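Local coordinates for alpha-galactosidase 1 (Saccharomyces cerevisiae, PDB 3LRK), which hydrolyses terminal, non-reducing alpha-D-galactose residues from alpha-D-galactosides such as galactose oligosaccharides, galactomannans and galactolipids, at residues H98-D101 with H102-N106; D134-F137 with F138-R142; N370-L373 with E374-F377. The protein carries 1 engineered substitution. All coordinates share one frame; numbering follows the deposited sequence.

Interactions 1 and 2 lie in the catalytic domain and touch: their centres are about 15 Å apart, and D101 OD1 of the first meets R142 NE of the second in a salt bridge of 2.9 Å, with A100 CB packed on the backbone O of N141 close by. Interaction 2 comes nearer the substrate-binding residues, the side chain of F138 being about 9 Å from that of K147. Interaction 3 belongs to the C-terminal beta-sandwich domain, on the opposite side of the chain's centre; its centre is about 48 Å from that of interaction 1 and about 50 Å from that of interaction 2. Interactions 1 and 3 each hold a glycosylated asparagine and lie away from the catalytic residues.

Interaction 1: residues H98-D101 with H102-N106; sequences HVAD and HLHNN. With NA (sodium ion), chain K; NAG (2-acetamido-2-deoxy-beta-D-glucopyranose), chain D.
Successive i to i+4 hydrogen bonds join H98-D101 to H102-N105 as one continuous helix, from H102 N to H98 O (3.3 Å) at one end to N105 N on D101 O at the other. One turn apart on the same side, H98 and H102 both offer NE2 to the sodium ion, each at 2.3 Å. H98 reaches it with CG anti to its own backbone N (chi1 -165°), a torsion that carries its imidazole round to that of H102. The two rings form an offset edge-to-face pair in which the edge of H102 is directed at the face of H98, and their planes stand 76° apart. Five atoms from outside these segments complete the coordination, so the histidines supply two of seven donor atoms. Histidines spaced i and i+4 are a recurrent metal-binding pattern of helices, and here it sits on helix 96-105 of the TIM barrel, packed against helix 46-58 and strand 109-115.

The same surface carries sugar. N105, first residue of the sequon N105-N106-S107, is joined through ND2 to C1 of the N-acetylglucosamine. The acetamido methyl C8 of that sugar turns back over the face of the H102 ring, centred above its plane and 3.6 Å from H102 CE1. C8 also lies 3.8 Å from H98 CE1, so the sugar touches both metal-binding rings.

On the buried side, V99 and L103 run side by side, CG1 of V99 being 4.1 Å from CD1 of L103. H104 lays its ring over the carbonyl of A100: A100 O is 3.0 Å above the imidazole plane, toward the rim, and ND1 makes no hydrogen bond to it. NE2 of H104 instead bonds D144, while D101 directs its carboxylate to R142.

Interaction 2: residues D134-F137 with F138-R142; sequences DAQF and FANNR
F137 and F138, adjacent on helix 131-140, set their rings nearly at right angles: the edge of F137 is directed at the face of F138 in an offset edge-to-face pair, with planes 81° apart. The ring centroids are 5.6 Å from each other, and the closest approach of the two rings is F137 CD2 to F138 CD1, 3.7 Å. Different first torsions account for this geometry. CG of F137 lies anti to the backbone N (chi1 173°), whereas that of F138 lies beside it, anti to the carbonyl carbon, and swings its ring back along the preceding turn until F138 CD2 is 3.0 Å from D134 O.

Beyond F137 one end of the N141 amide lies over a face of its ring, the two planes inclined at 39°. W75 also meets the F137 ring at a shallow angle, and L85 touches both phenylalanines.

On another side of the helix Q136 and N140 join by a side-chain hydrogen bond one turn apart, Q136 NE2 to N140 OD1 at 2.8 Å. The acceptor is in the amide plane of Q136, but the donor stands above the carbonyl plane of N140 and so misses its lone pairs. A bend at chi2 of Q136 brings NE2 over to this partner. Backbone bonds such as N140 N to Q136 O (2.8 Å) run along the same turn.

N141 leaves helical geometry, and R142, with positive phi, is the C-prime residue of a Schellman motif: R142 N bonds A139 O at 3.1 Å, and the amide of the next residue returns to F138 O. This ends the helix of a beta-alpha-beta unit, leading from strand 109-115 to strand 145-149 of the TIM barrel, the strand that carries K147 and the nucleophile D149.

Interaction 3: residues N370-L373 with E374-F377; sequences NTTL and EEIF. With NAG (2-acetamido-2-deoxy-beta-D-glucopyranose), chain G.
T371 donates its hydroxyl to E375, OG1 to OE1 at 2.7 Å, and the carboxylate receives it on the anti lone pair, away from its other oxygen. The threonine is set for this by OG1 lying anti to the backbone N (chi1 -172°), while its methyl CG2 meets I376 CD1 at 3.8 Å, the two side chains crossing at about a right angle. One residue on, T372 is the N-cap of the short helix: its OG1 accepts a weak hydrogen bond from E375 N, 3.4 Å long. Firmer is the first helical bond, I376 N to T372 O, at 3.0 Å and in the carbonyl plane. F377 N follows on L373 O at 2.8 Å, and the side chains of this pair run together, CD2 of L373 lying in the plane of the F377 ring at its edge, 3.9 Å from CE1.

Further contacts surround these groups. OE1 of E375 is gripped twice, since W328 NE1 bonds it as well as T371, and two donors on one oxygen would favour a charged carboxylate there. I376 lays CG2 over one face of F377, and W391 also meets that ring. N370 begins the sequon N370-T371-T372, and its ND2 is bonded to C1 of an N-acetylglucosamine, 1.4 Å; W328 and Y330 help line the site of that sugar. The backbone O of N370 is buried and has no polar partner in the model.

Strand 367-371 leads through T372 into helix 373-376 in the C-terminal beta sandwich. T371 pairs through its backbone with L453 of strand 453-457, I376 rests on V357 of strand 355-361, M345 of strand 342-349 touches both T371 and E375, and L387 of helix 385-388 packs on L373 and F377.

Interaction 1: residues H98-D101 with H102-N106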
loop_
_atom_site.group_PDB
_atom_site.type_symbol
_atom_site.label_atom_id
_atom_site.label_comp_id
_atom_site.label_asym_id
_atom_site.label_seq_id
_atom_site.Cartn_x
_atom_site.Cartn_y
_atom_site.Cartn_z
ATOM N N HIS A 98 20.866 20.344 37.500
ATOM C CA HIS A 98 22.274 20.631 37.783
ATOM C C HIS A 98 23.220 20.365 36.596
ATOM O O HIS A 98 24.210 21.092 36.400
ATOM C CB HIS A 98 22.735 19.859 39.018
ATOM C CG HIS A 98 24.021 20.364 39.584
ATOM N ND1 HIS A 98 24.148 21.631 40.114
ATOM C CD2 HIS A 98 25.243 19.792 39.678
ATOM C CE1 HIS A 98 25.388 21.812 40.524
ATOM N NE2 HIS A 98 26.068 20.707 40.283
ATOM N N VAL A 99 22.920 19.330 35.813
ATOM C CA VAL A 99 23.645 19.069 34.553
ATOM C C VAL A 99 23.398 20.219 33.564
ATOM O O VAL A 99 24.336 20.726 32.956
ATOM C CB VAL A 99 23.234 17.715 33.904
ATOM C CG1 VAL A 99 24.068 17.413 32.627
ATOM C CG2 VAL A 99 23.335 16.575 34.917
ATOM N N ALA A 100 22.133 20.625 33.421
ATOM C CA ALA A 100 21.751 21.776 32.584
ATOM C C ALA A 100 22.538 23.046 32.937
ATOM O O ALA A 100 22.963 23.782 32.051
ATOM C CB ALA A 100 20.255 22.043 32.717
ATOM N N ASP A 101 22.701 23.297 34.234
ATOM C CA ASP A 101 23.366 24.515 34.745
ATOM C C ASP A 101 24.837 24.556 34.359
ATOM O O ASP A 101 25.341 25.593 33.902
ATOM C CB ASP A 101 23.222 24.601 36.269
ATOM C CG ASP A 101 21.784 24.793 36.717
ATOM O OD1 ASP A 101 20.938 25.227 35.907
ATOM O OD2 ASP A 101 21.495 24.499 37.891
ATOM N N HIS A 102 25.521 23.426 34.548
ATOM C CA HIS A 102 26.906 23.249 34.077
ATOM C C HIS A 102 27.033 23.449 32.572
ATOM O O HIS A 102 27.955 24.126 32.097
ATOM C CB HIS A 102 27.411 21.850 34.434
ATOM C CG HIS A 102 28.012 21.749 35.794
ATOM N ND1 HIS A 102 29.068 22.537 36.194
ATOM C CD2 HIS A 102 27.729 20.936 36.839
ATOM C CE1 HIS A 102 29.405 22.223 37.431
ATOM N NE2 HIS A 102 28.613 21.251 37.841
ATOM N N LEU A 103 26.105 22.860 31.814
ATOM C CA LEU A 103 26.093 23.036 30.363
ATOM C C LEU A 103 25.884 24.499 29.966
ATOM O O LEU A 103 26.651 25.038 29.167
ATOM C CB LEU A 103 25.070 22.100 29.684
ATOM C CG LEU A 103 25.409 20.600 29.798
ATOM C CD1 LEU A 103 24.271 19.707 29.284
ATOM C CD2 LEU A 103 26.706 20.266 29.070
ATOM N N HIS A 104 24.867 25.140 30.542
ATOM C CA HIS A 104 24.558 26.537 30.238
ATOM C C HIS A 104 25.709 27.476 30.616
ATOM O O HIS A 104 25.978 28.452 29.914
ATOM C CB HIS A 104 23.259 26.968 30.933
ATOM C CG HIS A 104 22.043 26.236 30.441
ATOM N ND1 HIS A 104 20.920 26.047 31.218
ATOM C CD2 HIS A 104 21.790 25.627 29.258
ATOM C CE1 HIS A 104 20.018 25.368 30.529
ATOM N NE2 HIS A 104 20.521 25.103 29.335
ATOM N N ASN A 105 26.388 27.165 31.715
ATOM C CA ASN A 105 27.550 27.948 32.151
ATOM C C ASN A 105 28.759 27.842 31.221
ATOM O O ASN A 105 29.684 28.652 31.313
ATOM C CB ASN A 105 27.932 27.610 33.595
ATOM C CG ASN A 105 26.959 28.204 34.616
ATOM O OD1 ASN A 105 25.889 28.709 34.255
ATOM N ND2 ASN A 105 27.328 28.120 35.901
ATOM N N ASN A 106 28.754 26.853 30.327
ATOM C CA ASN A 106 29.766 26.768 29.268
ATOM C C ASN A 106 29.169 27.022 27.876
ATOM O O ASN A 106 29.731 26.604 26.861
ATOM C CB ASN A 106 30.511 25.426 29.327
ATOM C CG ASN A 106 31.873 25.464 28.624
ATOM O OD1 ASN A 106 32.391 26.527 28.259
ATOM N ND2 ASN A 106 32.457 24.287 28.435
HETATM NA NA NA K . 28.323 20.398 39.951
HETATM C C1 NAG D . 26.525 28.913 36.809
HETATM C C2 NAG D . 26.726 28.330 38.204
HETATM C C3 NAG D . 25.906 29.118 39.229
HETATM C C4 NAG D . 26.189 30.622 39.137
HETATM C C5 NAG D . 26.162 31.102 37.686
HETATM C C6 NAG D . 26.726 32.514 37.562
HETATM C C7 NAG D . 27.277 25.941 38.042
HETATM C C8 NAG D . 26.806 24.540 38.293
HETATM N N2 NAG D . 26.386 26.916 38.249
HETATM O O3 NAG D . 26.187 28.655 40.530
HETATM O O4 NAG D . 25.233 31.342 39.899
HETATM O O5 NAG D . 26.936 30.268 36.837
HETATM O O6 NAG D . 26.207 33.046 36.363
HETATM O O7 NAG D . 28.430 26.147 37.657
#

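Interaction 2: residues D134-F137 with F138-R142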
loop_
_atom_site.group_PDB
_atom_site.type_symbol
_atom_site.label_atom_id
_atom_site.label_comp_id
_atom_site.label_asym_id
_atom_site.label_seq_id
_atom_site.Cartn_x
_atom_site.Cartn_y
_atom_site.Cartn_z
ATOM N N ASP A 134 5.521 15.154 32.097
ATOM C CA ASP A 134 6.871 14.880 31.611
ATOM C C ASP A 134 7.512 16.125 30.997
ATOM O O ASP A 134 8.668 16.448 31.297
ATOM C CB ASP A 134 6.892 13.667 30.689
ATOM C CG ASP A 134 6.720 12.350 31.460
ATOM O OD1 ASP A 134 6.450 12.391 32.675
ATOM O OD2 ASP A 134 6.857 11.276 30.842
ATOM N N ALA A 135 6.741 16.843 30.182
ATOM C CA ALA A 135 7.151 18.171 29.711
ATOM C C ALA A 135 7.497 19.093 30.889
ATOM O O ALA A 135 8.492 19.810 30.830
ATOM C CB ALA A 135 6.060 18.796 28.836
ATOM N N GLN A 136 6.667 19.080 31.939
ATOM C CA GLN A 136 6.925 19.841 33.163
ATOM C C GLN A 136 8.238 19.451 33.847
ATOM O O GLN A 136 9.027 20.328 34.229
ATOM C CB GLN A 136 5.762 19.731 34.157
ATOM C CG GLN A 136 5.825 20.767 35.296
ATOM C CD GLN A 136 5.810 22.207 34.781
ATOM O OE1 GLN A 136 4.939 22.597 34.002
ATOM N NE2 GLN A 136 6.792 22.994 35.203
ATOM N N PHE A 137 8.466 18.146 33.998
ATOM C CA PHE A 137 9.768 17.647 34.462
ATOM C C PHE A 137 10.936 18.222 33.647
ATOM O O PHE A 137 11.936 18.696 34.229
ATOM C CB PHE A 137 9.824 16.100 34.469
ATOM C CG PHE A 137 11.192 15.558 34.773
ATOM C CD1 PHE A 137 11.559 15.250 36.084
ATOM C CD2 PHE A 137 12.127 15.382 33.755
ATOM C CE1 PHE A 137 12.824 14.775 36.362
ATOM C CE2 PHE A 137 13.406 14.912 34.038
ATOM C CZ PHE A 137 13.747 14.602 35.345
ATOM N N PHE A 138 10.830 18.189 32.313
ATOM C CA PHE A 138 11.934 18.679 31.484
ATOM C C PHE A 138 12.166 20.192 31.675
ATOM O O PHE A 138 13.304 20.638 31.785
ATOM C CB PHE A 138 11.767 18.303 30.000
ATOM C CG PHE A 138 11.759 16.810 29.748
ATOM C CD1 PHE A 138 12.833 16.007 30.157
ATOM C CD2 PHE A 138 10.677 16.208 29.109
ATOM C CE1 PHE A 138 12.820 14.625 29.932
ATOM C CE2 PHE A 138 10.657 14.828 28.885
ATOM C CZ PHE A 138 11.730 14.033 29.294
ATOM N N ALA A 139 11.082 20.959 31.738
ATOM C CA ALA A 139 11.165 22.402 31.986
ATOM C C ALA A 139 11.692 22.729 33.393
ATOM O O ALA A 139 12.499 23.654 33.553
ATOM C CB ALA A 139 9.833 23.045 31.758
ATOM N N ASN A 140 11.253 21.965 34.400
ATOM C CA ASN A 140 11.756 22.122 35.783
ATOM C C ASN A 140 13.259 21.899 35.858
ATOM O O ASN A 140 13.953 22.497 36.688
ATOM C CB ASN A 140 11.060 21.155 36.748
ATOM C CG ASN A 140 9.645 21.571 37.087
ATOM O OD1 ASN A 140 9.151 22.614 36.636
ATOM N ND2 ASN A 140 8.972 20.744 37.876
ATOM N N ASN A 141 13.748 21.018 34.986
ATOM C CA ASN A 141 15.163 20.675 34.908
ATOM C C ASN A 141 15.947 21.444 33.845
ATOM O O ASN A 141 17.080 21.090 33.519
ATOM C CB ASN A 141 15.314 19.160 34.776
ATOM C CG ASN A 141 14.901 18.453 36.042
ATOM O OD1 ASN A 141 13.752 18.022 36.183
ATOM N ND2 ASN A 141 15.811 18.403 37.010
ATOM N N ARG A 142 15.317 22.493 33.309
ATOM C CA ARG A 142 15.983 23.508 32.461
ATOM C C ARG A 142 16.561 22.932 31.166
ATOM O O ARG A 142 17.602 23.361 30.666
ATOM C CB ARG A 142 17.019 24.303 33.288
ATOM C CG ARG A 142 16.346 24.999 34.470
ATOM C CD ARG A 142 17.321 25.714 35.379
ATOM N NE ARG A 142 18.115 24.837 36.249
ATOM C CZ ARG A 142 17.664 24.236 37.352
ATOM N NH1 ARG A 142 16.396 24.355 37.723
ATOM N NH2 ARG A 142 18.488 23.512 38.095
#

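Interaction 3: residues N370-L373 with E374-F377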
loop_
_atom_site.group_PDB
_atom_site.type_symbol
_atom_site.label_atom_id
_atom_site.label_comp_id
_atom_site.label_asym_id
_atom_site.label_seq_id
_atom_site.Cartn_x
_atom_site.Cartn_y
_atom_site.Cartn_z
ATOM N N ASN A 370 30.678 14.047 -14.540
ATOM C CA ASN A 370 30.464 15.237 -15.323
ATOM C C ASN A 370 29.073 15.859 -15.220
ATOM O O ASN A 370 28.120 15.153 -15.096
ATOM C CB ASN A 370 30.760 14.929 -16.792
ATOM C CG ASN A 370 29.806 13.935 -17.402
ATOM O OD1 ASN A 370 28.887 14.307 -18.041
ATOM N ND2 ASN A 370 30.062 12.668 -17.232
ATOM N N THR A 371 28.972 17.174 -15.327
ATOM C CA THR A 371 27.693 17.851 -15.467
ATOM C C THR A 371 27.861 19.158 -16.255
ATOM O O THR A 371 28.971 19.498 -16.676
ATOM C CB THR A 371 27.003 18.083 -14.089
ATOM O OG1 THR A 371 25.676 18.577 -14.304
ATOM C CG2 THR A 371 27.792 19.063 -13.216
ATOM N N THR A 372 26.750 19.859 -16.470
ATOM C CA THR A 372 26.717 21.119 -17.212
ATOM C C THR A 372 25.896 22.117 -16.412
ATOM O O THR A 372 25.221 21.734 -15.456
ATOM C CB THR A 372 26.028 20.947 -18.590
ATOM O OG1 THR A 372 24.660 20.581 -18.389
ATOM C CG2 THR A 372 26.712 19.871 -19.445
ATOM N N LEU A 373 25.930 23.389 -16.812
ATOM C CA LEU A 373 25.086 24.421 -16.198
ATOM C C LEU A 373 23.593 24.121 -16.324
ATOM O O LEU A 373 22.811 24.466 -15.429
ATOM C CB LEU A 373 25.382 25.807 -16.786
ATOM C CG LEU A 373 26.741 26.461 -16.509
ATOM C CD1 LEU A 373 26.849 27.777 -17.286
ATOM C CD2 LEU A 373 26.971 26.691 -15.015
ATOM N N GLU A 374 23.203 23.492 -17.434
ATOM C CA GLU A 374 21.799 23.131 -17.679
ATOM C C GLU A 374 21.283 22.151 -16.625
ATOM O O GLU A 374 20.168 22.312 -16.136
ATOM C CB GLU A 374 21.599 22.562 -19.092
ATOM C CG GLU A 374 21.944 23.539 -20.225
ATOM C CD GLU A 374 21.529 23.043 -21.609
ATOM O OE1 GLU A 374 21.052 21.891 -21.728
ATOM O OE2 GLU A 374 21.678 23.813 -22.586
ATOM N N GLU A 375 22.110 21.165 -16.270
ATOM C CA GLU A 375 21.781 20.181 -15.228
ATOM C C GLU A 375 21.846 20.775 -13.827
ATOM O O GLU A 375 20.959 20.524 -13.007
ATOM C CB GLU A 375 22.711 18.973 -15.288
ATOM C CG GLU A 375 22.547 18.080 -16.499
ATOM C CD GLU A 375 23.206 16.728 -16.302
ATOM O OE1 GLU A 375 24.227 16.651 -15.581
ATOM O OE2 GLU A 375 22.690 15.736 -16.862
ATOM N N ILE A 376 22.907 21.535 -13.553
ATOM C CA ILE A 376 23.078 22.217 -12.267
ATOM C C ILE A 376 21.900 23.150 -11.977
ATOM O O ILE A 376 21.302 23.091 -10.898
ATOM C CB ILE A 376 24.407 23.009 -12.209
ATOM C CG1 ILE A 376 25.599 22.048 -12.162
ATOM C CG2 ILE A 376 24.415 23.962 -11.018
ATOM C CD1 ILE A 376 26.939 22.691 -12.522
ATOM N N PHE A 377 21.563 23.995 -12.948
ATOM C CA PHE A 377 20.463 24.927 -12.799
ATOM C C PHE A 377 19.215 24.350 -13.459
ATOM O O PHE A 377 18.674 24.878 -14.446
ATOM C CB PHE A 377 20.860 26.316 -13.304
ATOM C CG PHE A 377 21.994 26.923 -12.521
ATOM C CD1 PHE A 377 23.295 26.894 -13.014
ATOM C CD2 PHE A 377 21.761 27.503 -11.274
ATOM C CE1 PHE A 377 24.347 27.445 -12.281
ATOM C CE2 PHE A 377 22.803 28.056 -10.534
ATOM C CZ PHE A 377 24.098 28.028 -11.037
HETATM C C1 NAG G . 29.504 11.347 -17.369
HETATM C C2 NAG G . 28.108 10.708 -17.425
HETATM C C3 NAG G . 28.161 9.221 -17.808
HETATM C C4 NAG G . 29.010 8.987 -19.058
HETATM C C5 NAG G . 30.344 9.740 -18.970
HETATM C C6 NAG G . 31.091 9.683 -20.301
HETATM C C7 NAG G . 26.121 11.335 -16.161
HETATM C C8 NAG G . 25.419 11.297 -14.834
HETATM N N2 NAG G . 27.379 10.893 -16.178
HETATM O O3 NAG G . 26.858 8.736 -18.042
HETATM O O4 NAG G . 29.229 7.600 -19.227
HETATM O O5 NAG G . 30.158 11.103 -18.607
HETATM O O6 NAG G . 32.212 8.837 -20.164
HETATM O O7 NAG G . 25.537 11.755 -17.162
#